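Local coordinates for pectinesterase (Sitophilus oryzae, PDB 4PMH), which hydrolyses the methyl esters of pectin, releasing methanol, and probably helps the rice weevil digest plant cell walls, at residues M107-G121 against Y134-C148. Sequence-based numbering, arbitrary orientation.
Sequences MPAQTTPSAYKSLVG and YNSCASKSGTIGTSC
Ala109 O accepts from Gly145 N at 2.9 Å, in the carbonyl plane and on a lone pair. Two residues on, Thr111 O takes Ile144 N, also at 2.9 Å, almost end-on (C=O...N 173°). These two backbone bonds join the 108-111 type I turn to Ile144 and Gly145, where the chain enters the short helix of about 145-148. Pro108 O, at the start of the turn, is gripped twice, by Thr111 N and Thr111 OG1. Thr112 OG1 caps helix 113-120 by accepting from Ala115 N. Beside it, the Pro113 ring packs on the 138-142 backbone, with Pro113 CG 3.1 Å from Lys140 O.

Tyr116, its CG anti to the backbone N (chi1 169°), enters a hole formed by Tyr134, Cys137, Ala138 and Cys148. Its ring meets that of Tyr134 rim to rim, and Tyr116 CZ lies 3.5 Å from Cys137 CB. Tyr116 is buried, and its OH hydrogen-bonds Tyr81 OH. A serine in place of Tyr116 would probably leave a gap beside the disulfide and Tyr81 without this partner. Gln110 NE2 bonds Gln177 OE1, a probable substrate-binding residue.

The Cys137-Cys148 disulfide links helix 131-138 to the 145-148 helix, and helix 113-120 packs against them. Together they form a helical excursion from the right-handed parallel beta-helix of pectin methylesterases, beside the probable active-site cleft.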
# COMPACT_ATOMS: atom_id res chain seq x y z
N MET A 107 9.16 -1.38 -14.29
CA MET A 107 9.23 -2.83 -14.15
C MET A 107 7.86 -3.37 -13.82
O MET A 107 7.55 -3.64 -12.65
CB MET A 107 10.24 -3.21 -13.06
CG MET A 107 10.57 -4.71 -13.05
SD MET A 107 11.99 -5.11 -12.00
CE MET A 107 11.27 -5.02 -10.37
N PRO A 108 7.02 -3.53 -14.85
CA PRO A 108 5.69 -4.10 -14.64
C PRO A 108 5.69 -5.61 -14.34
O PRO A 108 6.70 -6.29 -14.51
CB PRO A 108 4.97 -3.83 -15.97
CG PRO A 108 6.06 -3.85 -16.99
CD PRO A 108 7.26 -3.23 -16.28
N ALA A 109 4.54 -6.11 -13.89
CA ALA A 109 4.33 -7.56 -13.71
C ALA A 109 4.61 -8.32 -15.01
O ALA A 109 4.99 -9.50 -14.97
CB ALA A 109 2.92 -7.85 -13.26
N GLN A 110 4.42 -7.64 -16.14
CA GLN A 110 4.54 -8.26 -17.46
C GLN A 110 6.00 -8.41 -17.90
O GLN A 110 6.28 -9.03 -18.93
CB GLN A 110 3.72 -7.45 -18.48
CG GLN A 110 2.19 -7.59 -18.32
CD GLN A 110 1.60 -6.95 -17.06
OE1 GLN A 110 2.13 -5.96 -16.51
NE2 GLN A 110 0.47 -7.49 -16.62
N THR A 111 6.93 -7.84 -17.13
CA THR A 111 8.34 -8.01 -17.38
C THR A 111 8.73 -9.47 -17.53
O THR A 111 8.35 -10.32 -16.72
CB THR A 111 9.17 -7.41 -16.21
OG1 THR A 111 8.87 -6.02 -16.10
CG2 THR A 111 10.64 -7.58 -16.45
N THR A 112 9.51 -9.79 -18.55
CA THR A 112 9.97 -11.15 -18.66
C THR A 112 11.08 -11.39 -17.65
O THR A 112 11.80 -10.48 -17.29
CB THR A 112 10.51 -11.51 -20.06
OG1 THR A 112 11.75 -10.85 -20.26
CG2 THR A 112 9.52 -11.12 -21.14
N PRO A 113 11.23 -12.64 -17.18
CA PRO A 113 12.34 -12.97 -16.31
C PRO A 113 13.72 -12.67 -16.85
O PRO A 113 14.59 -12.27 -16.08
CB PRO A 113 12.16 -14.47 -16.07
CG PRO A 113 10.69 -14.63 -16.11
CD PRO A 113 10.24 -13.73 -17.23
N SER A 114 13.94 -12.83 -18.16
CA SER A 114 15.23 -12.43 -18.72
C SER A 114 15.51 -10.94 -18.53
O SER A 114 16.61 -10.55 -18.15
CB SER A 114 15.34 -12.78 -20.21
OG SER A 114 15.02 -14.15 -20.39
N ALA A 115 14.51 -10.11 -18.82
CA ALA A 115 14.63 -8.68 -18.66
C ALA A 115 14.85 -8.32 -17.18
O ALA A 115 15.63 -7.41 -16.86
CB ALA A 115 13.41 -7.98 -19.22
N TYR A 116 14.17 -9.04 -16.29
CA TYR A 116 14.33 -8.82 -14.84
C TYR A 116 15.76 -9.11 -14.42
O TYR A 116 16.38 -8.33 -13.70
CB TYR A 116 13.33 -9.69 -14.07
CG TYR A 116 13.54 -9.77 -12.57
CD1 TYR A 116 12.99 -8.81 -11.70
CD2 TYR A 116 14.26 -10.81 -12.01
CE1 TYR A 116 13.17 -8.91 -10.33
CE2 TYR A 116 14.45 -10.91 -10.65
CZ TYR A 116 13.91 -9.97 -9.80
OH TYR A 116 14.14 -10.11 -8.45
N LYS A 117 16.32 -10.21 -14.92
CA LYS A 117 17.71 -10.54 -14.63
C LYS A 117 18.65 -9.45 -15.11
O LYS A 117 19.57 -9.06 -14.38
CB LYS A 117 18.10 -11.88 -15.22
CG LYS A 117 17.47 -13.06 -14.50
CD LYS A 117 18.02 -14.40 -14.99
CE LYS A 117 19.39 -14.69 -14.39
NZ LYS A 117 19.99 -15.93 -14.98
N SER A 118 18.44 -8.97 -16.33
CA SER A 118 19.29 -7.92 -16.89
C SER A 118 19.20 -6.67 -16.06
O SER A 118 20.20 -6.02 -15.80
CB SER A 118 18.94 -7.60 -18.34
OG SER A 118 19.26 -8.70 -19.16
N LEU A 119 17.98 -6.34 -15.64
CA LEU A 119 17.76 -5.11 -14.92
C LEU A 119 18.33 -5.12 -13.49
O LEU A 119 18.95 -4.15 -13.06
CB LEU A 119 16.27 -4.77 -14.91
CG LEU A 119 15.86 -3.36 -14.49
CD1 LEU A 119 16.30 -2.33 -15.53
CD2 LEU A 119 14.35 -3.28 -14.26
N VAL A 120 18.14 -6.21 -12.75
CA VAL A 120 18.52 -6.23 -11.31
C VAL A 120 19.52 -7.30 -10.88
O VAL A 120 19.99 -7.31 -9.72
CB VAL A 120 17.28 -6.36 -10.41
CG1 VAL A 120 16.24 -5.31 -10.79
CG2 VAL A 120 16.69 -7.76 -10.50
N GLY A 121 19.87 -8.20 -11.81
CA GLY A 121 20.63 -9.38 -11.46
C GLY A 121 21.97 -9.06 -10.83
O GLY A 121 22.43 -9.78 -9.93
N TYR A 134 15.32 -12.84 -4.99
CA TYR A 134 15.73 -12.56 -6.38
C TYR A 134 15.57 -13.80 -7.27
O TYR A 134 14.94 -13.76 -8.36
CB TYR A 134 17.17 -12.00 -6.43
CG TYR A 134 17.82 -12.16 -7.79
CD1 TYR A 134 17.41 -11.39 -8.87
CD2 TYR A 134 18.80 -13.12 -8.00
CE1 TYR A 134 17.98 -11.55 -10.13
CE2 TYR A 134 19.38 -13.29 -9.26
CZ TYR A 134 18.95 -12.50 -10.32
OH TYR A 134 19.52 -12.64 -11.58
N ASN A 135 16.12 -14.92 -6.80
CA ASN A 135 16.08 -16.16 -7.55
C ASN A 135 14.65 -16.66 -7.82
O ASN A 135 14.36 -17.17 -8.90
CB ASN A 135 16.92 -17.24 -6.87
CG ASN A 135 17.00 -18.51 -7.70
OD1 ASN A 135 17.22 -18.46 -8.92
ND2 ASN A 135 16.82 -19.65 -7.06
N SER A 136 13.75 -16.48 -6.86
CA SER A 136 12.36 -16.89 -7.04
C SER A 136 11.67 -16.08 -8.14
O SER A 136 10.82 -16.59 -8.84
CB SER A 136 11.57 -16.77 -5.74
OG SER A 136 11.15 -15.44 -5.54
N CYS A 137 12.05 -14.81 -8.30
CA CYS A 137 11.57 -14.02 -9.41
C CYS A 137 12.32 -14.34 -10.71
O CYS A 137 11.71 -14.44 -11.79
CB CYS A 137 11.69 -12.54 -9.08
SG CYS A 137 10.63 -12.08 -7.70
N ALA A 138 13.63 -14.52 -10.60
CA ALA A 138 14.49 -14.82 -11.75
C ALA A 138 14.12 -16.15 -12.40
O ALA A 138 14.29 -16.32 -13.61
CB ALA A 138 15.95 -14.83 -11.34
N SER A 139 13.60 -17.07 -11.60
CA SER A 139 13.31 -18.42 -12.07
C SER A 139 11.92 -18.64 -12.67
O SER A 139 11.62 -19.76 -13.08
CB SER A 139 13.52 -19.39 -10.94
OG SER A 139 14.84 -19.24 -10.47
N LYS A 140 11.11 -17.59 -12.74
CA LYS A 140 9.77 -17.67 -13.31
C LYS A 140 9.90 -17.84 -14.80
O LYS A 140 10.98 -17.66 -15.34
CB LYS A 140 9.02 -16.38 -13.02
CG LYS A 140 8.72 -16.15 -11.54
CD LYS A 140 7.23 -16.11 -11.29
CE LYS A 140 6.87 -16.28 -9.82
NZ LYS A 140 7.57 -15.30 -8.98
N SER A 141 8.81 -18.18 -15.48
CA SER A 141 8.83 -18.16 -16.95
C SER A 141 7.78 -17.20 -17.50
O SER A 141 6.69 -17.08 -16.94
CB SER A 141 8.60 -19.55 -17.51
OG SER A 141 9.07 -19.61 -18.84
N GLY A 142 8.12 -16.52 -18.59
CA GLY A 142 7.17 -15.67 -19.31
C GLY A 142 7.01 -14.28 -18.75
O GLY A 142 7.32 -13.27 -19.41
N THR A 143 6.47 -14.20 -17.54
CA THR A 143 6.38 -12.92 -16.82
C THR A 143 6.73 -13.15 -15.36
O THR A 143 6.56 -14.26 -14.85
CB THR A 143 4.98 -12.31 -16.92
OG1 THR A 143 4.04 -13.14 -16.22
CG2 THR A 143 4.54 -12.15 -18.37
N ILE A 144 7.21 -12.11 -14.68
CA ILE A 144 7.57 -12.23 -13.28
C ILE A 144 6.35 -12.11 -12.35
O ILE A 144 6.35 -12.67 -11.23
CB ILE A 144 8.66 -11.20 -12.87
CG1 ILE A 144 8.14 -9.77 -13.02
CG2 ILE A 144 9.92 -11.45 -13.69
CD1 ILE A 144 9.16 -8.69 -12.70
N GLY A 145 5.33 -11.38 -12.82
CA GLY A 145 4.08 -11.23 -12.08
C GLY A 145 4.08 -10.12 -11.04
O GLY A 145 5.10 -9.42 -10.83
N THR A 146 2.93 -9.95 -10.40
CA THR A 146 2.66 -8.75 -9.60
C THR A 146 3.58 -8.60 -8.38
O THR A 146 4.20 -7.53 -8.18
CB THR A 146 1.17 -8.66 -9.21
OG1 THR A 146 0.38 -8.63 -10.42
CG2 THR A 146 0.87 -7.40 -8.41
N SER A 147 3.71 -9.64 -7.57
CA SER A 147 4.64 -9.59 -6.45
C SER A 147 6.08 -9.29 -6.90
O SER A 147 6.75 -8.51 -6.26
CB SER A 147 4.65 -10.90 -5.65
OG SER A 147 3.35 -11.27 -5.27
N CYS A 148 6.55 -9.90 -7.99
CA CYS A 148 7.94 -9.70 -8.43
C CYS A 148 8.19 -8.35 -9.14
O CYS A 148 9.34 -7.95 -9.38
CB CYS A 148 8.42 -10.87 -9.32
SG CYS A 148 8.72 -12.41 -8.41